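Local coordinates for protein-tyrosine-phosphatase (PDB 7DHF) that probably removes phosphate from phosphotyrosine in proteins, as a low-molecular-weight protein tyrosine phosphatase, at residues Val13-Ile16 with Cys17-Thr21; Val88-Lys91 with Gly92-Glu95; Leu137-Glu140 with Ala141-Trp145. The protein carries 1 engineered substitution. All coordinates share one frame; numbering follows the deposited sequence.

Contact 1 of 3, residues Val13-Ile16 with Cys17-Thr21; sequences VGNI and CRSPT. With PO4 (phosphate ion), chain E.
The amide of Asn-15 reaches across the turn, runs alongside Pro-20 CD and meets the Ser-19 hydroxyl. Its ND2 donates to Ser-19 OG at 2.9 Å, nearly straight (166°), with Ser-19 OG in the plane of the amide. Other partners fix the same amide: ND2 is also hydrogen-bonded to Ser-37 OG, and Gln-73 N gives to OD1. Ser-19 OG accepts from Asn-15 ND2 and donates to O3 of the bound phosphate at 2.6 Å. Ser-19 N binds the same O3. Ile-16 N (3.1 Å) and Cys-17 N (3.0 Å) share phosphate O1, and Val-13 N and Gly-14 N share O4. Arg-18, predicted to be an active-site residue, meets the ion edge-on, with the phosphorus in the plane of its guanidinium. The bend at chi3 (-65°) folds the chain back, and Arg-18 NE then points straight at phosphate O2 (2.8 Å, N-H angle 178°). Arg-18 NH2 reaches phosphate O4 at 3.0 Å. Arg-18 N also grips phosphate O2, at 2.7 Å. NH1 makes a salt bridge to Glu-90 OE2 and a hydrogen bond to Ile-120 O. Farther from the ion, Pro-20 CG packs on Ile-16 C at 3.4 Å. Thr-21 OG1 donates to Cys-17 O, at the N-cap. This is the phosphate-binding P-loop, the CX5R signature of the family, here with an engineered Ala-12 at the predicted nucleophile position. Each phosphate oxygen has at least two donors. Backbone N-H groups, the helix start and one arginine would together stabilise negative charge, consistent with binding the phosphate group of a substrate.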
# COMPACT_ATOMS: atom_id res chain seq x y z
N VAL A 13 6.52 -3.25 -2.33
CA VAL A 13 7.46 -4.21 -2.90
C VAL A 13 6.96 -5.65 -2.75
O VAL A 13 6.80 -6.37 -3.74
CB VAL A 13 8.88 -4.03 -2.32
CG1 VAL A 13 9.83 -5.09 -2.87
CG2 VAL A 13 9.39 -2.64 -2.63
N GLY A 14 6.73 -6.10 -1.52
CA GLY A 14 6.34 -7.48 -1.29
C GLY A 14 4.84 -7.70 -1.23
O GLY A 14 4.37 -8.83 -1.40
N ASN A 15 4.09 -6.64 -0.97
CA ASN A 15 2.64 -6.71 -0.79
C ASN A 15 2.27 -7.63 0.38
O ASN A 15 1.27 -8.35 0.33
CB ASN A 15 1.92 -7.10 -2.09
CG ASN A 15 0.42 -6.80 -2.06
OD1 ASN A 15 -0.38 -7.56 -2.62
ND2 ASN A 15 0.04 -5.70 -1.43
N ILE A 16 3.08 -7.59 1.44
CA ILE A 16 2.77 -8.33 2.67
C ILE A 16 2.79 -7.46 3.92
O ILE A 16 2.22 -7.87 4.94
CB ILE A 16 3.70 -9.55 2.85
CG1 ILE A 16 5.17 -9.13 2.83
CG2 ILE A 16 3.40 -10.61 1.80
CD1 ILE A 16 6.13 -10.20 3.34
N CYS A 17 3.40 -6.27 3.91
CA CYS A 17 3.48 -5.45 5.11
C CYS A 17 2.80 -4.09 4.92
O CYS A 17 1.65 -3.91 5.34
CB CYS A 17 4.94 -5.26 5.53
SG CYS A 17 5.74 -6.78 6.12
N ARG A 18 3.49 -3.14 4.29
CA ARG A 18 2.97 -1.77 4.21
C ARG A 18 1.76 -1.69 3.29
O ARG A 18 0.76 -1.05 3.62
CB ARG A 18 4.05 -0.83 3.69
CG ARG A 18 5.24 -0.65 4.61
CD ARG A 18 6.39 -0.05 3.84
NE ARG A 18 6.86 -0.96 2.81
CZ ARG A 18 7.84 -0.69 1.95
NH1 ARG A 18 8.46 0.48 1.99
NH2 ARG A 18 8.19 -1.60 1.05
N SER A 19 1.85 -2.29 2.10
CA SER A 19 0.81 -2.04 1.11
C SER A 19 -0.52 -2.70 1.49
O SER A 19 -1.56 -2.07 1.30
CB SER A 19 1.27 -2.38 -0.31
OG SER A 19 1.82 -3.68 -0.42
N PRO A 20 -0.55 -3.92 2.05
CA PRO A 20 -1.84 -4.40 2.56
C PRO A 20 -2.36 -3.58 3.73
O PRO A 20 -3.58 -3.37 3.84
CB PRO A 20 -1.56 -5.86 2.96
CG PRO A 20 -0.10 -5.94 3.13
CD PRO A 20 0.49 -4.96 2.15
N THR A 21 -1.48 -3.11 4.61
CA THR A 21 -1.91 -2.26 5.71
C THR A 21 -2.52 -0.97 5.17
O THR A 21 -3.63 -0.58 5.57
CB THR A 21 -0.74 -1.96 6.64
OG1 THR A 21 -0.25 -3.19 7.21
CG2 THR A 21 -1.16 -1.04 7.78
P PO4 E . 5.40 -4.25 1.44
O1 PO4 E . 5.46 -5.71 1.82
O2 PO4 E . 5.64 -3.43 2.69
O3 PO4 E . 4.02 -3.98 0.90
O4 PO4 E . 6.47 -3.96 0.40

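Contact 2 of 3, residues Val88-Lys91 with Gly92-Glu95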
# COMPACT_ATOMS: atom_id res chain seq x y z
N VAL A 88 2.21 4.85 -3.89
CA VAL A 88 3.39 4.06 -3.58
C VAL A 88 3.91 4.44 -2.20
O VAL A 88 3.75 5.58 -1.74
CB VAL A 88 4.49 4.20 -4.65
CG1 VAL A 88 4.01 3.67 -5.99
CG2 VAL A 88 4.96 5.65 -4.77
N MET A 89 4.57 3.48 -1.54
CA MET A 89 5.06 3.71 -0.19
C MET A 89 6.39 4.47 -0.16
O MET A 89 6.68 5.15 0.83
CB MET A 89 5.19 2.38 0.55
CG MET A 89 3.86 1.80 0.98
SD MET A 89 3.09 2.81 2.27
CE MET A 89 1.42 2.17 2.27
N GLU A 90 7.19 4.37 -1.22
CA GLU A 90 8.46 5.08 -1.31
C GLU A 90 8.54 5.78 -2.66
O GLU A 90 8.06 5.27 -3.67
CB GLU A 90 9.66 4.13 -1.19
CG GLU A 90 9.75 3.41 0.14
CD GLU A 90 10.92 2.45 0.21
OE1 GLU A 90 11.95 2.70 -0.43
OE2 GLU A 90 10.80 1.42 0.92
N LYS A 91 9.17 6.96 -2.66
CA LYS A 91 9.32 7.71 -3.91
C LYS A 91 10.02 6.87 -4.97
O LYS A 91 9.64 6.90 -6.14
CB LYS A 91 10.08 9.01 -3.66
CG LYS A 91 10.58 9.71 -4.92
CD LYS A 91 9.47 10.01 -5.92
CE LYS A 91 8.50 11.05 -5.38
NZ LYS A 91 8.05 11.99 -6.45
N GLY A 92 11.05 6.12 -4.57
CA GLY A 92 11.77 5.28 -5.51
C GLY A 92 10.91 4.24 -6.20
O GLY A 92 11.27 3.76 -7.27
N HIS A 93 9.77 3.88 -5.60
CA HIS A 93 8.89 2.90 -6.21
C HIS A 93 8.27 3.41 -7.51
O HIS A 93 7.88 2.59 -8.35
CB HIS A 93 7.77 2.53 -5.24
CG HIS A 93 8.24 1.83 -4.01
ND1 HIS A 93 7.48 1.74 -2.87
CD2 HIS A 93 9.40 1.18 -3.75
CE1 HIS A 93 8.14 1.06 -1.95
NE2 HIS A 93 9.31 0.71 -2.46
N MET A 94 8.18 4.73 -7.70
CA MET A 94 7.55 5.26 -8.90
C MET A 94 8.32 4.84 -10.15
O MET A 94 7.72 4.42 -11.15
CB MET A 94 7.45 6.78 -8.81
CG MET A 94 6.56 7.25 -7.68
SD MET A 94 6.11 8.98 -7.87
CE MET A 94 5.29 9.28 -6.31
N GLU A 95 9.65 4.97 -10.13
CA GLU A 95 10.43 4.59 -11.30
C GLU A 95 10.36 3.09 -11.56
O GLU A 95 10.28 2.66 -12.71
CB GLU A 95 11.88 5.07 -11.15
CG GLU A 95 12.06 6.56 -11.37
CD GLU A 95 13.51 6.99 -11.39
OE1 GLU A 95 14.40 6.12 -11.27
OE2 GLU A 95 13.77 8.21 -11.54
O HOH W 1 10.60 -0.87 -0.36
O HOH W 2 10.94 7.24 -8.39
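Two backbone bonds tie Glu-90 and Lys-91 to the residues that follow: His-93 N donates to Glu-90 O at 2.9 Å, and Met-94 N to Lys-91 O at 3.0 Å. Both span three residues, as in a 3-10 turn. A water takes up the next step. It donates to Lys-91 O at 2.6 Å and accepts from Glu-95 N, so it bridges a carbonyl and an N-H one helical turn apart. A second water joins the side chains. It donates to Glu-90 OE2 at 2.6 Å and lies in the plane of the His-93 ring, at its edge, 2.9 Å from His-93 NE2. The stem of Glu-90 passes over the imidazole. Glu-90 CB stands 3.5 Å from the His-93 ring centroid, only 12° off the normal, a CH-pi contact. The extended chain then carries the carboxylate out beyond NE2, with its plane 33° from that of the ring. Deeper in, Val-88 CB packs against His-93 CB at 3.7 Å. Val-88 CG2 meets Met-94 CG at 3.7 Å, the two side chains crossing at about a right angle. The bent Lys-91 chain lies against the end of Met-94. This turn leads from strand 85-88 into helix 92-100 beside the phosphate-binding loop, and Met-89 and His-93 touch Arg-18. Glu-90 is a second-shell residue: OE2 forms a salt bridge with Arg-18 NH1, and ring and water help hold the carboxylate, which probably helps to orient Arg-18.

Contact 3 of 3, residues Leu137-Glu140 with Ala141-Trp145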
# COMPACT_ATOMS: atom_id res chain seq x y z
N LEU A 137 2.77 5.93 10.51
CA LEU A 137 2.91 6.75 9.31
C LEU A 137 1.79 6.47 8.32
O LEU A 137 1.24 7.39 7.71
CB LEU A 137 4.28 6.52 8.66
CG LEU A 137 5.50 6.96 9.47
CD1 LEU A 137 6.78 6.59 8.74
CD2 LEU A 137 5.47 8.45 9.77
N ILE A 138 1.46 5.19 8.12
CA ILE A 138 0.38 4.84 7.20
C ILE A 138 -0.93 5.46 7.65
O ILE A 138 -1.69 6.01 6.85
CB ILE A 138 0.29 3.31 7.05
CG1 ILE A 138 1.51 2.78 6.31
CG2 ILE A 138 -1.00 2.90 6.35
CD1 ILE A 138 1.65 1.27 6.32
N ASP A 139 -1.21 5.39 8.96
CA ASP A 139 -2.44 5.95 9.50
C ASP A 139 -2.51 7.46 9.27
O ASP A 139 -3.49 7.97 8.73
CB ASP A 139 -2.52 5.61 10.99
CG ASP A 139 -3.85 5.98 11.62
OD1 ASP A 139 -4.82 6.21 10.87
OD2 ASP A 139 -3.91 6.01 12.86
N GLU A 140 -1.46 8.18 9.68
CA GLU A 140 -1.43 9.62 9.47
C GLU A 140 -1.57 9.97 7.99
O GLU A 140 -2.32 10.89 7.63
CB GLU A 140 -0.13 10.19 10.01
CG GLU A 140 0.03 10.11 11.52
CD GLU A 140 1.33 10.72 12.00
OE1 GLU A 140 1.85 11.63 11.33
OE2 GLU A 140 1.84 10.28 13.06
N ALA A 141 -0.84 9.26 7.13
CA ALA A 141 -0.87 9.55 5.71
C ALA A 141 -2.24 9.26 5.11
O ALA A 141 -2.73 10.02 4.27
CB ALA A 141 0.21 8.72 5.01
N ALA A 142 -2.86 8.16 5.52
CA ALA A 142 -4.16 7.77 4.97
C ALA A 142 -5.25 8.74 5.41
O ALA A 142 -6.14 9.07 4.61
CB ALA A 142 -4.50 6.35 5.41
N GLN A 143 -5.22 9.18 6.67
CA GLN A 143 -6.19 10.17 7.13
C GLN A 143 -6.19 11.39 6.23
O GLN A 143 -7.26 11.93 5.90
CB GLN A 143 -5.87 10.60 8.56
CG GLN A 143 -6.16 9.56 9.62
CD GLN A 143 -5.76 10.04 10.99
OE1 GLN A 143 -5.86 11.23 11.29
NE2 GLN A 143 -5.31 9.13 11.84
N ALA A 144 -5.01 11.85 5.83
CA ALA A 144 -4.91 13.04 4.99
C ALA A 144 -5.46 12.77 3.59
O ALA A 144 -6.18 13.60 3.03
CB ALA A 144 -3.47 13.51 4.93
N TRP A 145 -5.12 11.62 3.01
CA TRP A 145 -5.65 11.28 1.69
C TRP A 145 -7.17 11.18 1.72
O TRP A 145 -7.85 11.60 0.77
CB TRP A 145 -5.06 9.96 1.20
CG TRP A 145 -3.78 10.11 0.45
CD1 TRP A 145 -2.54 9.66 0.83
CD2 TRP A 145 -3.60 10.77 -0.80
NE1 TRP A 145 -1.61 9.99 -0.12
CE2 TRP A 145 -2.23 10.68 -1.13
CE3 TRP A 145 -4.46 11.43 -1.69
CZ2 TRP A 145 -1.70 11.22 -2.30
CZ3 TRP A 145 -3.93 11.97 -2.85
CH2 TRP A 145 -2.57 11.86 -3.14
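Asp-139 and Gln-143 sit one helical turn apart, and their flat ends are turned steeply against each other, with carboxylate and amide planes 67° apart. Gln-143 NE2 points an N-H within its own plane at Asp-139 OD1, 3.1 Å away and nearly straight (172°). OD1, in contrast, is met from well above the carboxylate plane. The two side-chain shapes produce this. Asp-139 has CG opposite its backbone N (chi1 -172°), which swings the carboxylate along the helix toward its C-terminal end. Gln-143 holds an extended chain that runs back over the turn, and Gln-143 CG lies 3.2 Å from Asp-139 O. The same two residues are also joined through the backbone, Gln-143 N to Asp-139 O at 2.9 Å. Around them the helix keeps its usual ladder. Ala-141 N binds Leu-137 O at 2.9 Å, and Ala-142 N binds Ile-138 O at 2.8 Å. The bond from Ala-144 N to Glu-140 O is weak, at 3.4 Å. Glu-140 turns its carboxylate elsewhere, to the amide of Gln-136. The apolar side of the helix faces the protein. Ala-142 lies on Val-25 and Leu-29 of helix 18-29. Trp-145 makes an edge-to-face stack with Trp-114, and its NE1 is hydrogen-bonded to Leu-110 O. This stretch of the C-terminal helix is thus amphipathic. On its polar side, the side-chain bond doubles the i to i+4 backbone bond of the same two residues and ties down the Gln-143 amide and one carboxylate oxygen of Asp-139. On the other side, small alanines allow close packing.

Overall arrangement
The three contacts follow one another along the chain and belong to one low-molecular-weight phosphatase fold with a four-stranded parallel sheet. Contact 1 is the loop after strand 7-12 and the start of helix 18-29. Contact 2 leads from the neighbouring strand 85-88 into helix 92-100. Contact 3 lies on helix 128-146, which packs on helix 18-29. Their centres are about 13 Å (1 and 2), 15 Å (1 and 3) and 16 Å (2 and 3) apart, yet each touches the other two. Val-13 CG2 lies 3.4 Å from His-93 NE2, and the methyl groups of Met-89 and Ile-138 both pack on Arg-18 O. The phosphate-binding loop is thus bordered by the other two contacts.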